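Local coordinates for lipoprotein outS (Dickeya dadantii, PDB 3UTK) that acts as the pilotin of the type II secretion system, interacting with the secretin OutD and being required to translocate pectate lyases and cellulases across the outer membrane, at residues Arg120-Thr123 and Pro124-Asp127; Asn99-Gln102 and Gly103-Asp107; Lys83-Thr87 and Gly88-Ser92. All coordinates share one frame; numbering follows the deposited sequence.

Interaction 1: residues Arg120-Thr123 and Pro124-Asp127; sequences RTMT and PFLD
M122 and F125 lie side by side and point the same way, with the methyl CE of M122 3.8 Å from CD2 of the F125 ring. CE approaches that ring obliquely and also lies near CB of F125. It gets there because the methionine chain curls: CG sits beside the backbone N (chi1 -75°), and the chain bends again in the same sense at chi2 and chi3. A flexible, unbranched thioether chain is well suited to such a path.

The carbonyl O of M122 takes two backbone bonds. It accepts a nearly linear hydrogen bond from L126 N at 3.0 Å and a second, weak one from F125 N at the same distance. L126 CG lies 3.4 Å from this O. One residue on, D127 N donates to T123 O over 2.8 Å, and D127 CG stands 3.3 Å from that same oxygen. Methyl CG2 of T123, anti to its own backbone N, runs beside the D127 carboxylate, 3.7 Å from OD2.

P124 fits because its nitrogen has no hydrogen to donate, and the first turn of a helix asks for none there; its ring carbon CD lies 3.4 Å from T123 CB, close because the two residues are bonded neighbours.

Further out, F125 is buried between L50 and S54 of helix 40-60 and T75, A76 and V79 of helix 69-82. M122 rests on A53 and S54 of helix 40-60, while L126 meets R63 and L66. The segment thus forms a short break at M122, where helix 111-121 gives way to helix 123-131, with P124 in its first turn, anchored on its buried side by M122 and F125 in the all-helical pilotin fold of nested hairpins.

Interaction 2: residues Asn99-Gln102 and Gly103-Asp107; sequences NLYQ and GLLKD
L105 lies against Y101, one helical turn back in helix 94-106, and its side chain can be followed outward from the backbone. L105 CB passes 3.6 Å from Q102 O. CG of L105, set beside the backbone N (chi1 -56°), approaches Y101 O at 3.4 Å and also stands 4.2 Å above one face of the Y101 ring, offset toward the rim. Both methyls then spread over that same face: L105 CD1 is 3.9 Å from Y101 CE2, and L105 CD2 is as close to CE1 of that ring. The forked tip of leucine suits this place, since its two branches span the ring.

With CG anti to the backbone N (chi1 167°), the tyrosine carries its ring to where L105 lies over its face. Beneath the side chains, L105 N donates to Y101 O at 3.2 Å, and G103 N and L104 N make the matching bonds to N99 O and L100 O. Elsewhere Y101 packs on V59 and Q60 of helix 40-60, L105 also touches Q60, and L104 leans on Q114 and F118 of helix 111-121. Between Y101 and L105 the side-chain attraction is therefore mainly van der Waals contact, with the directional bonding left to the backbone.

Interaction 3: residues Lys83-Thr87 and Gly88-Ser92; sequences KGWDT and GRYQS
A type I beta turn from D86 to R89, with an Asx turn built onto its start, shapes the loop between helices 69-82 and 94-106. The Asx turn is closed by D86 OD1, which accepts a hydrogen bond from G88 N at 3.0 Å; the donor comes from above the carboxylate plane, 59° out of it. D86 reaches this N-H because its CG is anti to its own backbone N (chi1 -176°), and glycine suits position 88 because no CB competes with OD1 for the same spot. Just upstream, G84 ends helix 69-82 in a Schellman motif, its positive phi again fitting glycine.

The Y90 ring packs against the backbone of D86 and T87. T87 CA makes a CH-pi contact with the Y90 ring, 3.9 Å from the centroid and 18° off the normal, and D86 O lies over the same face, 3.3 Å above the plane. Methyl CG2 of T87 touches Y90 CD2 at 3.4 Å. T87 and Y90 also both pack on A80 of helix 69-82. Y90 OH is hydrogen-bonded to OE1 of Q43 in helix 40-60. Near the indole plane, Y90 OH meets the ring edge 3.0 Å from W85 CE3, and W85 CB lies 3.1 Å from the same oxygen.

How the interactions relate
The three contacts share no atoms. The centres of interactions 1 and 2 lie about 20 Å apart, those of interactions 1 and 3 about 21 Å, and those of interactions 2 and 3 about 23 Å. The nearest atoms of each pair stay some 8 to 9 Å apart. What unites them is helix 40-60. Interaction 3 meets its beginning at Q43 and L47, interaction 1 its middle around L50 to S54, and the Y101-L105 pair of interaction 2 its end at V59 and Q60. The C61-C115 disulfide then ties the chain just past that end to helix 111-121, which links interaction 2 to interaction 1.

Interaction 1: residues Arg120-Thr123 and Pro124-Asp127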
loop_
_atom_site.group_PDB
_atom_site.type_symbol
_atom_site.label_atom_id
_atom_site.label_comp_id
_atom_site.label_asym_id
_atom_site.label_seq_id
_atom_site.Cartn_x
_atom_site.Cartn_y
_atom_site.Cartn_z
ATOM N N ARG A 120 -12.811 -0.157 -5.001
ATOM C CA ARG A 120 -13.318 -1.373 -5.628
ATOM C C ARG A 120 -12.374 -2.560 -5.470
ATOM O O ARG A 120 -12.836 -3.664 -5.209
ATOM C CB ARG A 120 -13.615 -1.147 -7.118
ATOM C CG ARG A 120 -14.243 -2.358 -7.814
ATOM C CD ARG A 120 -14.396 -2.126 -9.315
ATOM N NE ARG A 120 -14.167 -3.348 -10.084
ATOM C CZ ARG A 120 -13.224 -3.488 -11.015
ATOM N NH1 ARG A 120 -12.410 -2.475 -11.310
ATOM N NH2 ARG A 120 -13.099 -4.643 -11.654
ATOM N N THR A 121 -11.063 -2.326 -5.588
ATOM C CA THR A 121 -10.111 -3.432 -5.754
ATOM C C THR A 121 -9.273 -3.788 -4.528
ATOM O O THR A 121 -8.634 -4.836 -4.506
ATOM C CB THR A 121 -9.096 -3.131 -6.879
ATOM O OG1 THR A 121 -8.301 -1.997 -6.498
ATOM C CG2 THR A 121 -9.811 -2.833 -8.200
ATOM N N MET A 122 -9.256 -2.927 -3.515
ATOM C CA MET A 122 -8.281 -3.079 -2.433
ATOM C C MET A 122 -8.784 -3.905 -1.248
ATOM O O MET A 122 -8.063 -4.088 -0.268
ATOM C CB MET A 122 -7.797 -1.701 -1.954
ATOM C CG MET A 122 -6.819 -1.014 -2.908
ATOM S SD MET A 122 -5.162 -1.723 -2.760
ATOM C CE MET A 122 -4.710 -1.209 -1.099
ATOM N N THR A 123 -10.006 -4.416 -1.337
ATOM C CA THR A 123 -10.593 -5.145 -0.208
ATOM C C THR A 123 -9.692 -6.204 0.468
ATOM O O THR A 123 -9.610 -6.244 1.690
ATOM C CB THR A 123 -11.941 -5.795 -0.578
ATOM O OG1 THR A 123 -12.839 -4.792 -1.068
ATOM C CG2 THR A 123 -12.555 -6.457 0.641
ATOM N N PRO A 124 -9.039 -7.083 -0.314
ATOM C CA PRO A 124 -8.213 -8.100 0.353
ATOM C C PRO A 124 -7.095 -7.516 1.227
ATOM O O PRO A 124 -6.809 -8.048 2.308
ATOM C CB PRO A 124 -7.629 -8.902 -0.820
ATOM C CG PRO A 124 -8.627 -8.716 -1.926
ATOM C CD PRO A 124 -9.118 -7.304 -1.770
ATOM N N PHE A 125 -6.472 -6.432 0.780
ATOM C CA PHE A 125 -5.405 -5.832 1.570
ATOM C C PHE A 125 -5.980 -5.089 2.777
ATOM O O PHE A 125 -5.429 -5.163 3.871
ATOM C CB PHE A 125 -4.533 -4.912 0.716
ATOM C CG PHE A 125 -3.263 -4.481 1.392
ATOM C CD1 PHE A 125 -2.275 -5.399 1.693
ATOM C CD2 PHE A 125 -3.062 -3.152 1.732
ATOM C CE1 PHE A 125 -1.101 -4.996 2.318
ATOM C CE2 PHE A 125 -1.896 -2.743 2.354
ATOM C CZ PHE A 125 -0.915 -3.664 2.649
ATOM N N LEU A 126 -7.095 -4.382 2.585
ATOM C CA LEU A 126 -7.725 -3.693 3.708
ATOM C C LEU A 126 -8.215 -4.700 4.758
ATOM O O LEU A 126 -8.157 -4.436 5.959
ATOM C CB LEU A 126 -8.870 -2.783 3.246
ATOM C CG LEU A 126 -8.521 -1.781 2.140
ATOM C CD1 LEU A 126 -9.700 -0.868 1.844
ATOM C CD2 LEU A 126 -7.277 -0.965 2.470
ATOM N N ASP A 127 -8.692 -5.855 4.305
ATOM C CA ASP A 127 -9.098 -6.919 5.232
ATOM C C ASP A 127 -7.921 -7.393 6.094
ATOM O O ASP A 127 -8.065 -7.632 7.302
ATOM C CB ASP A 127 -9.681 -8.108 4.469
ATOM C CG ASP A 127 -11.132 -7.897 4.067
ATOM O OD1 ASP A 127 -11.715 -6.850 4.420
ATOM O OD2 ASP A 127 -11.696 -8.798 3.408
#

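Interaction 2: residues Asn99-Gln102 and Gly103-Asp107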
loop_
_atom_site.group_PDB
_atom_site.type_symbol
_atom_site.label_atom_id
_atom_site.label_comp_id
_atom_site.label_asym_id
_atom_site.label_seq_id
_atom_site.Cartn_x
_atom_site.Cartn_y
_atom_site.Cartn_z
ATOM N N ASN A 99 7.200 7.700 -1.948
ATOM C CA ASN A 99 7.482 8.190 -3.303
ATOM C C ASN A 99 6.377 7.833 -4.293
ATOM O O ASN A 99 5.969 8.661 -5.110
ATOM C CB ASN A 99 8.822 7.666 -3.813
ATOM C CG ASN A 99 9.999 8.307 -3.112
ATOM O OD1 ASN A 99 11.147 7.884 -3.282
ATOM N ND2 ASN A 99 9.723 9.331 -2.313
ATOM N N LEU A 100 5.899 6.593 -4.219
ATOM C CA LEU A 100 4.813 6.132 -5.081
ATOM C C LEU A 100 3.501 6.846 -4.764
ATOM O O LEU A 100 2.706 7.117 -5.654
ATOM C CB LEU A 100 4.625 4.614 -4.956
ATOM C CG LEU A 100 5.660 3.690 -5.605
ATOM C CD1 LEU A 100 5.328 2.246 -5.282
ATOM C CD2 LEU A 100 5.735 3.902 -7.120
ATOM N N TYR A 101 3.275 7.141 -3.487
ATOM C CA TYR A 101 2.100 7.908 -3.088
ATOM C C TYR A 101 2.171 9.301 -3.706
ATOM O O TYR A 101 1.203 9.780 -4.286
ATOM C CB TYR A 101 1.985 7.981 -1.556
ATOM C CG TYR A 101 0.988 9.009 -1.064
ATOM C CD1 TYR A 101 -0.377 8.786 -1.172
ATOM C CD2 TYR A 101 1.414 10.206 -0.502
ATOM C CE1 TYR A 101 -1.291 9.720 -0.732
ATOM C CE2 TYR A 101 0.506 11.147 -0.058
ATOM C CZ TYR A 101 -0.847 10.900 -0.177
ATOM O OH TYR A 101 -1.760 11.833 0.257
ATOM N N GLN A 102 3.323 9.947 -3.597
ATOM C CA GLN A 102 3.479 11.267 -4.197
ATOM C C GLN A 102 3.274 11.202 -5.712
ATOM O O GLN A 102 2.734 12.134 -6.314
ATOM C CB GLN A 102 4.849 11.860 -3.855
ATOM C CG GLN A 102 5.031 12.183 -2.376
ATOM C CD GLN A 102 4.046 13.229 -1.874
ATOM O OE1 GLN A 102 3.621 13.199 -0.718
ATOM N NE2 GLN A 102 3.682 14.159 -2.741
ATOM N N GLY A 103 3.696 10.098 -6.320
ATOM C CA GLY A 103 3.514 9.892 -7.749
ATOM C C GLY A 103 2.043 9.807 -8.133
ATOM O O GLY A 103 1.618 10.373 -9.149
ATOM N N LEU A 104 1.263 9.095 -7.319
ATOM C CA LEU A 104 -0.181 8.978 -7.537
ATOM C C LEU A 104 -0.844 10.354 -7.578
ATOM O O LEU A 104 -1.659 10.639 -8.464
ATOM C CB LEU A 104 -0.835 8.123 -6.434
ATOM C CG LEU A 104 -0.667 6.594 -6.450
ATOM C CD1 LEU A 104 -1.153 5.958 -5.145
ATOM C CD2 LEU A 104 -1.391 5.969 -7.625
ATOM N N LEU A 105 -0.500 11.205 -6.612
ATOM C CA LEU A 105 -1.101 12.537 -6.535
ATOM C C LEU A 105 -0.924 13.323 -7.830
ATOM O O LEU A 105 -1.782 14.129 -8.203
ATOM C CB LEU A 105 -0.522 13.336 -5.365
ATOM C CG LEU A 105 -0.620 12.688 -3.982
ATOM C CD1 LEU A 105 -0.214 13.675 -2.899
ATOM C CD2 LEU A 105 -2.023 12.151 -3.722
ATOM N N LYS A 106 0.185 13.081 -8.516
ATOM C CA LYS A 106 0.543 13.880 -9.689
ATOM C C LYS A 106 0.344 13.185 -11.039
ATOM O O LYS A 106 0.658 13.759 -12.084
ATOM C CB LYS A 106 1.993 14.356 -9.553
ATOM C CG LYS A 106 2.192 15.321 -8.406
ATOM C CD LYS A 106 3.628 15.808 -8.330
ATOM C CE LYS A 106 3.750 16.967 -7.353
ATOM N NZ LYS A 106 2.798 18.066 -7.694
ATOM N N ASP A 107 -0.197 11.969 -11.031
ATOM C CA ASP A 107 -0.181 11.135 -12.237
ATOM C C ASP A 107 -1.287 11.441 -13.264
ATOM O O ASP A 107 -1.343 10.840 -14.339
ATOM C CB ASP A 107 -0.070 9.625 -11.890
ATOM C CG ASP A 107 -1.388 8.997 -11.425
ATOM O OD1 ASP A 107 -2.473 9.546 -11.689
ATOM O OD2 ASP A 107 -1.330 7.904 -10.800
#

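Interaction 3: residues Lys83-Thr87 and Gly88-Ser92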
loop_
_atom_site.group_PDB
_atom_site.type_symbol
_atom_site.label_atom_id
_atom_site.label_comp_id
_atom_site.label_asym_id
_atom_site.label_seq_id
_atom_site.Cartn_x
_atom_site.Cartn_y
_atom_site.Cartn_z
ATOM N N LYS A 83 3.470 -14.911 2.318
ATOM C CA LYS A 83 3.813 -15.396 0.981
ATOM C C LYS A 83 5.134 -16.162 0.963
ATOM O O LYS A 83 5.516 -16.725 -0.064
ATOM C CB LYS A 83 3.874 -14.240 -0.021
ATOM C CG LYS A 83 2.569 -13.489 -0.176
ATOM C CD LYS A 83 2.677 -12.454 -1.277
ATOM C CE LYS A 83 2.587 -13.099 -2.649
ATOM N NZ LYS A 83 1.214 -13.599 -2.931
ATOM N N GLY A 84 5.827 -16.181 2.100
ATOM C CA GLY A 84 7.113 -16.849 2.203
ATOM C C GLY A 84 8.285 -16.020 1.701
ATOM O O GLY A 84 9.371 -16.540 1.463
ATOM N N TRP A 85 8.074 -14.718 1.555
ATOM C CA TRP A 85 9.117 -13.844 1.033
ATOM C C TRP A 85 10.144 -13.464 2.097
ATOM O O TRP A 85 9.851 -13.486 3.294
ATOM C CB TRP A 85 8.494 -12.584 0.435
ATOM C CG TRP A 85 7.707 -12.835 -0.820
ATOM C CD1 TRP A 85 7.625 -14.005 -1.521
ATOM C CD2 TRP A 85 6.896 -11.888 -1.525
ATOM N NE1 TRP A 85 6.814 -13.843 -2.619
ATOM C CE2 TRP A 85 6.351 -12.551 -2.644
ATOM C CE3 TRP A 85 6.575 -10.542 -1.319
ATOM C CZ2 TRP A 85 5.509 -11.916 -3.556
ATOM C CZ3 TRP A 85 5.736 -9.913 -2.224
ATOM C CH2 TRP A 85 5.213 -10.600 -3.328
ATOM N N ASP A 86 11.349 -13.117 1.651
ATOM C CA ASP A 86 12.415 -12.685 2.550
ATOM C C ASP A 86 12.277 -11.204 2.900
ATOM O O ASP A 86 12.565 -10.331 2.080
ATOM C CB ASP A 86 13.787 -12.961 1.929
ATOM C CG ASP A 86 14.928 -12.623 2.866
ATOM O OD1 ASP A 86 14.656 -12.356 4.055
ATOM O OD2 ASP A 86 16.098 -12.638 2.419
ATOM N N THR A 87 11.840 -10.930 4.125
ATOM C CA THR A 87 11.574 -9.565 4.561
ATOM C C THR A 87 12.834 -8.902 5.107
ATOM O O THR A 87 12.784 -7.823 5.701
ATOM C CB THR A 87 10.432 -9.517 5.596
ATOM O OG1 THR A 87 9.282 -10.187 5.064
ATOM C CG2 THR A 87 10.050 -8.078 5.909
ATOM N N GLY A 88 13.966 -9.562 4.902
ATOM C CA GLY A 88 15.247 -8.979 5.246
ATOM C C GLY A 88 15.717 -8.036 4.157
ATOM O O GLY A 88 16.426 -7.070 4.435
ATOM N N ARG A 89 15.307 -8.310 2.919
ATOM C CA ARG A 89 15.781 -7.557 1.759
ATOM C C ARG A 89 14.910 -6.347 1.450
ATOM O O ARG A 89 15.005 -5.771 0.369
ATOM C CB ARG A 89 15.861 -8.461 0.519
ATOM C CG ARG A 89 16.918 -9.565 0.600
ATOM C CD ARG A 89 17.080 -10.291 -0.735
ATOM N NE ARG A 89 17.573 -9.402 -1.787
ATOM C CZ ARG A 89 17.696 -9.746 -3.066
ATOM N NH1 ARG A 89 17.357 -10.964 -3.468
ATOM N NH2 ARG A 89 18.154 -8.866 -3.949
ATOM N N TYR A 90 14.081 -5.953 2.413
ATOM C CA TYR A 90 13.042 -4.954 2.176
ATOM C C TYR A 90 13.417 -3.519 2.555
ATOM O O TYR A 90 12.569 -2.630 2.508
ATOM C CB TYR A 90 11.746 -5.361 2.886
ATOM C CG TYR A 90 10.998 -6.469 2.190
ATOM C CD1 TYR A 90 11.498 -7.052 1.032
ATOM C CD2 TYR A 90 9.780 -6.922 2.679
ATOM C CE1 TYR A 90 10.812 -8.072 0.393
ATOM C CE2 TYR A 90 9.089 -7.932 2.044
ATOM C CZ TYR A 90 9.607 -8.502 0.902
ATOM O OH TYR A 90 8.915 -9.509 0.272
ATOM N N GLN A 91 14.682 -3.297 2.902
ATOM C CA GLN A 91 15.155 -1.993 3.383
ATOM C C GLN A 91 14.498 -0.768 2.729
ATOM O O GLN A 91 14.177 0.222 3.405
ATOM C CB GLN A 91 16.683 -1.903 3.257
ATOM C CG GLN A 91 17.437 -2.767 4.258
ATOM C CD GLN A 91 17.712 -4.170 3.745
ATOM O OE1 GLN A 91 17.376 -4.509 2.610
ATOM N NE2 GLN A 91 18.337 -4.990 4.578
ATOM N N SER A 92 14.287 -0.843 1.420
ATOM C CA SER A 92 13.785 0.294 0.661
ATOM C C SER A 92 12.260 0.328 0.548
ATOM O O SER A 92 11.733 0.738 -0.488
ATOM C CB SER A 92 14.391 0.288 -0.742
ATOM O OG SER A 92 14.045 -0.902 -1.432
#